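Local coordinates for Alr4995 protein (Nostoc sp., PDB 6LRG) that probably hydrolyses arginine to ornithine and ammonia as an arginine dihydrolase, and probably converts ornithine to proline in a second, NAD+-binding region, at the interface of chains A and B and the interface of chains A and C. Residues are numbered along the deposited sequence; one frame, centred on the assembly and turned at random. Chains: chain A/B/C, Alr4995 protein.

Contact 1: the interface of chains A and B. Residues chain A 315-319; chain B 295, 321-323.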
loop_
_atom_site.group_PDB
_atom_site.type_symbol
_atom_site.label_atom_id
_atom_site.label_comp_id
_atom_site.label_asym_id
_atom_site.label_seq_id
_atom_site.Cartn_x
_atom_site.Cartn_y
_atom_site.Cartn_z
ATOM N N GLN A 315 3.609 -24.038 -34.747
ATOM C CA GLN A 315 3.281 -25.429 -34.924
ATOM C C GLN A 315 4.488 -26.250 -34.469
ATOM O O GLN A 315 5.573 -26.176 -35.054
ATOM C CB GLN A 315 2.932 -25.738 -36.383
ATOM C CG GLN A 315 2.317 -27.112 -36.555
ATOM C CD GLN A 315 2.547 -27.699 -37.926
ATOM O OE1 GLN A 315 3.118 -27.055 -38.814
ATOM N NE2 GLN A 315 2.093 -28.930 -38.113
ATOM N N VAL A 316 4.313 -27.009 -33.402
ATOM C CA VAL A 316 5.375 -27.878 -32.929
ATOM C C VAL A 316 5.523 -29.049 -33.907
ATOM O O VAL A 316 4.617 -29.875 -34.061
ATOM C CB VAL A 316 5.085 -28.382 -31.504
ATOM C CG1 VAL A 316 6.248 -29.232 -30.983
ATOM C CG2 VAL A 316 4.852 -27.196 -30.593
ATOM N N LEU A 317 6.664 -29.097 -34.580
ATOM C CA LEU A 317 6.937 -30.123 -35.571
ATOM C C LEU A 317 7.383 -31.444 -34.947
ATOM O O LEU A 317 7.045 -32.519 -35.445
ATOM C CB LEU A 317 8.004 -29.638 -36.536
ATOM C CG LEU A 317 7.614 -28.393 -37.323
ATOM C CD1 LEU A 317 8.702 -28.057 -38.342
ATOM C CD2 LEU A 317 6.252 -28.600 -37.985
ATOM N N ASN A 318 8.153 -31.361 -33.868
ATOM C CA ASN A 318 8.547 -32.558 -33.142
ATOM C C ASN A 318 9.039 -32.250 -31.744
ATOM O O ASN A 318 9.547 -31.170 -31.468
ATOM C CB ASN A 318 9.621 -33.326 -33.910
ATOM C CG ASN A 318 10.876 -32.538 -34.077
ATOM O OD1 ASN A 318 11.634 -32.354 -33.125
ATOM N ND2 ASN A 318 11.117 -32.062 -35.287
ATOM N N PHE A 319 8.873 -33.231 -30.871
ATOM C CA PHE A 319 9.283 -33.141 -29.487
ATOM C C PHE A 319 9.989 -34.446 -29.130
ATOM O O PHE A 319 9.429 -35.523 -29.295
ATOM C CB PHE A 319 8.072 -32.886 -28.580
ATOM C CG PHE A 319 8.422 -32.693 -27.135
ATOM C CD1 PHE A 319 8.902 -31.474 -26.681
ATOM C CD2 PHE A 319 8.267 -33.732 -26.225
ATOM C CE1 PHE A 319 9.231 -31.287 -25.345
ATOM C CE2 PHE A 319 8.594 -33.557 -24.886
ATOM C CZ PHE A 319 9.081 -32.332 -24.447
ATOM N N LEU B 295 1.667 -28.724 -24.378
ATOM C CA LEU B 295 2.886 -27.952 -24.476
ATOM C C LEU B 295 2.670 -26.470 -24.321
ATOM O O LEU B 295 3.530 -25.783 -23.772
ATOM C CB LEU B 295 3.570 -28.217 -25.811
ATOM C CG LEU B 295 4.141 -29.627 -25.913
ATOM C CD1 LEU B 295 4.693 -29.877 -27.306
ATOM C CD2 LEU B 295 5.211 -29.830 -24.845
ATOM N N LEU B 321 2.778 -36.249 -29.573
ATOM C CA LEU B 321 2.616 -34.899 -30.080
ATOM C C LEU B 321 1.512 -34.817 -31.121
ATOM O O LEU B 321 1.547 -35.535 -32.118
ATOM C CB LEU B 321 3.925 -34.416 -30.686
ATOM C CG LEU B 321 3.891 -33.000 -31.253
ATOM C CD1 LEU B 321 3.653 -32.002 -30.131
ATOM C CD2 LEU B 321 5.193 -32.708 -31.972
ATOM N N GLY B 322 0.525 -33.953 -30.889
ATOM C CA GLY B 322 -0.493 -33.695 -31.889
ATOM C C GLY B 322 0.124 -33.087 -33.139
ATOM O O GLY B 322 1.132 -32.384 -33.066
ATOM N N GLU B 323 -0.491 -33.352 -34.286
ATOM C CA GLU B 323 0.032 -32.941 -35.591
ATOM C C GLU B 323 -0.062 -31.431 -35.896
ATOM O O GLU B 323 0.748 -30.894 -36.649
ATOM C CB GLU B 323 -0.695 -33.730 -36.684
ATOM C CG GLU B 323 -0.233 -33.446 -38.106
ATOM C CD GLU B 323 1.197 -33.891 -38.373
ATOM O OE1 GLU B 323 1.769 -34.621 -37.528
ATOM O OE2 GLU B 323 1.751 -33.517 -39.435
#
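B:Leu321 drives its isopropyl end against the backbone of strand 313-320 of chain A, where A:Val316 and A:Asn318 receive it. Its CD2 methyl lies 3.6 Å from the alpha-carbon CA of A:Asn318, and the same methyl is 3.6 Å from the carbonyl O of A:Val316. The side chains of A:Val316 and B:Leu321 cross obliquely: CG1 of the valine meets both leucine methyls, at 3.8 Å from CD2 and 3.9 Å from CD1. That CG1 stands anti to the backbone N of A:Val316 (chi1 -177°), which also brings it to 4.0 Å from CD1 of B:Leu295, so the same valine methyl touches both leucines. The other methyl of B:Leu295, CD2, lies over one face of the A:Phe319 ring, 4.3 Å above its plane and displaced toward the rim.

At the polar end of the patch, the side-chain amide of A:Gln315 reaches along an extended chain to B:Glu323. Its NE2 donates a hydrogen bond to the backbone carbonyl O of B:Glu323 at 2.8 Å. The acceptor lies in the amide plane, and the donor approaches nearly in line with the C=O, at 161°. The glutamine thus reads the main chain and makes no use here of the glutamate carboxylate.

A:Leu317 has helix-like backbone angles (psi -37°), a bulge-like break in the alternation of the strand: A:Leu317 and A:Asn318 turn their side chains away from chain B, while A:Val316 and A:Phe319 face it. The site pairs strand 313-320 of one LOR/SDH-type region with short helix 294-297 and the loop after the corresponding strand of its neighbour; two-fold symmetry provides a twin.

Contact 2: the interface of chains A and C. Residues chain A 598-600, 611, 613; chain C 598-600, 611, 613.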
loop_
_atom_site.group_PDB
_atom_site.type_symbol
_atom_site.label_atom_id
_atom_site.label_comp_id
_atom_site.label_asym_id
_atom_site.label_seq_id
_atom_site.Cartn_x
_atom_site.Cartn_y
_atom_site.Cartn_z
ATOM N N GLY A 598 17.418 15.653 -17.525
ATOM C CA GLY A 598 18.011 14.325 -17.565
ATOM C C GLY A 598 18.073 13.609 -16.220
ATOM O O GLY A 598 17.940 14.226 -15.164
ATOM N N SER A 599 18.298 12.301 -16.263
ATOM C CA SER A 599 18.495 11.500 -15.065
ATOM C C SER A 599 19.495 10.398 -15.357
ATOM O O SER A 599 19.822 10.134 -16.526
ATOM C CB SER A 599 17.189 10.881 -14.577
ATOM O OG SER A 599 17.011 9.594 -15.157
ATOM N N ILE A 600 19.922 9.726 -14.293
ATOM C CA ILE A 600 20.957 8.716 -14.356
ATOM C C ILE A 600 20.521 7.468 -15.127
ATOM O O ILE A 600 21.350 6.733 -15.669
ATOM C CB ILE A 600 21.405 8.306 -12.933
ATOM C CG1 ILE A 600 22.644 7.434 -13.012
ATOM C CG2 ILE A 600 20.283 7.605 -12.184
ATOM C CD1 ILE A 600 23.817 8.138 -13.617
ATOM N N MET A 611 21.195 17.357 -20.111
ATOM C CA MET A 611 21.965 16.442 -19.258
ATOM C C MET A 611 22.949 17.203 -18.362
ATOM O O MET A 611 23.679 16.616 -17.568
ATOM C CB MET A 611 22.714 15.405 -20.097
ATOM C CG MET A 611 21.840 14.591 -21.047
ATOM S SD MET A 611 20.621 13.547 -20.210
ATOM C CE MET A 611 21.644 12.273 -19.464
ATOM N N LEU A 613 22.546 19.315 -15.347
ATOM C CA LEU A 613 21.430 19.534 -14.434
ATOM C C LEU A 613 21.472 20.892 -13.749
ATOM O O LEU A 613 20.445 21.360 -13.256
ATOM C CB LEU A 613 21.376 18.423 -13.397
ATOM C CG LEU A 613 20.890 17.085 -13.945
ATOM C CD1 LEU A 613 21.170 16.056 -12.913
ATOM C CD2 LEU A 613 19.400 17.096 -14.241
ATOM N N GLY C 598 24.152 13.576 -10.104
ATOM C CA GLY C 598 23.185 14.623 -9.828
ATOM C C GLY C 598 21.746 14.282 -10.174
ATOM O O GLY C 598 21.461 13.262 -10.799
ATOM N N SER C 599 20.848 15.186 -9.804
ATOM C CA SER C 599 19.416 15.023 -9.993
ATOM C C SER C 599 18.732 16.382 -10.015
ATOM O O SER C 599 19.269 17.372 -9.490
ATOM C CB SER C 599 18.846 14.147 -8.881
ATOM O OG SER C 599 17.743 14.779 -8.243
ATOM N N ILE C 600 17.547 16.433 -10.615
ATOM C CA ILE C 600 16.814 17.689 -10.764
ATOM C C ILE C 600 16.370 18.279 -9.412
ATOM O O ILE C 600 16.087 19.473 -9.307
ATOM C CB ILE C 600 15.576 17.490 -11.679
ATOM C CG1 ILE C 600 14.995 18.834 -12.128
ATOM C CG2 ILE C 600 14.527 16.621 -10.988
ATOM C CD1 ILE C 600 16.018 19.760 -12.758
ATOM N N MET C 611 27.100 16.624 -11.978
ATOM C CA MET C 611 25.860 17.174 -12.527
ATOM C C MET C 611 25.826 17.039 -14.047
ATOM O O MET C 611 24.837 17.404 -14.685
ATOM C CB MET C 611 25.690 18.648 -12.144
ATOM C CG MET C 611 25.643 18.922 -10.650
ATOM S SD MET C 611 24.194 18.217 -9.854
ATOM C CE MET C 611 22.940 19.468 -10.183
ATOM N N LEU C 613 25.349 14.402 -16.596
ATOM C CA LEU C 613 24.813 13.057 -16.477
ATOM C C LEU C 613 25.329 12.067 -17.506
ATOM O O LEU C 613 25.363 10.850 -17.244
ATOM C CB LEU C 613 23.299 13.118 -16.522
ATOM C CG LEU C 613 22.686 13.536 -15.190
ATOM C CD1 LEU C 613 21.244 13.748 -15.438
ATOM C CD2 LEU C 613 22.861 12.455 -14.146
#
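A:Leu613 and C:Leu613 face each other across the two-fold axis, their side chains crossing at about a right angle with the CD1 methyls 3.4 Å apart. The two methyls slip past one another, each running on to the main chain of the opposite 598-600 loop. CD1 of A:Leu613 packs 3.3 Å from the carbonyl C of C:Gly598, while CD2 turns toward the backbone N of C:Ile600, 4.1 Å away. With CG anti to its own carbonyl carbon (chi1 -73°), the branch is carried to C:Leu613, while CB stays by C:Met611.

A:Met611 likewise crosses C:Leu613 at about a right angle. Bends at chi2 and chi3 fold the A:Met611 chain so that its terminal methyl CE comes against CB of C:Leu613, at 3.5 Å; in the twin contact, CE of C:Met611 is 3.7 Å from CB of A:Leu613. The leucine is therefore held at its root by methionine and at its tip by the other leucine and the glycine-serine peptide.

Two nearly straight backbone hydrogen bonds fix the spacing. C:Leu613 N donates to A:Met611 O at 2.9 Å in the carbonyl plane, and A:Leu613 N to C:Met611 O at 3.1 Å, tilted 17° from that plane. Both donors belong to the first residue of helix 613-624, whose amide has no acceptor in the preceding turn of its own helix. Replacing A:Leu613 with alanine would probably keep its backbone bond but leave the CD1 of C:Leu613 and the C:Gly598-C:Ser599 peptide without their packing partner. The patch joins two Rossmann-type regions, probably steadying the nucleotide-binding regions of the two chains as a pair.

About 52 Å separates the C-alpha centres of contact 1 and contact 2, and they have no residue or secondary-structure element in common. Chain A takes part in both, through its LOR/SDH-type region toward chain B and its Rossmann-type region toward chain C. Since each interface has its own two-fold symmetry, the two kinds of pairing together can tie the four copies of the deposited assembly into one tetramer, although the coordinates alone do not prove that this is the form in solution. Contact 1 relies on an asymmetric patch repeated elsewhere by symmetry; contact 2 places equivalent residues opposite one another.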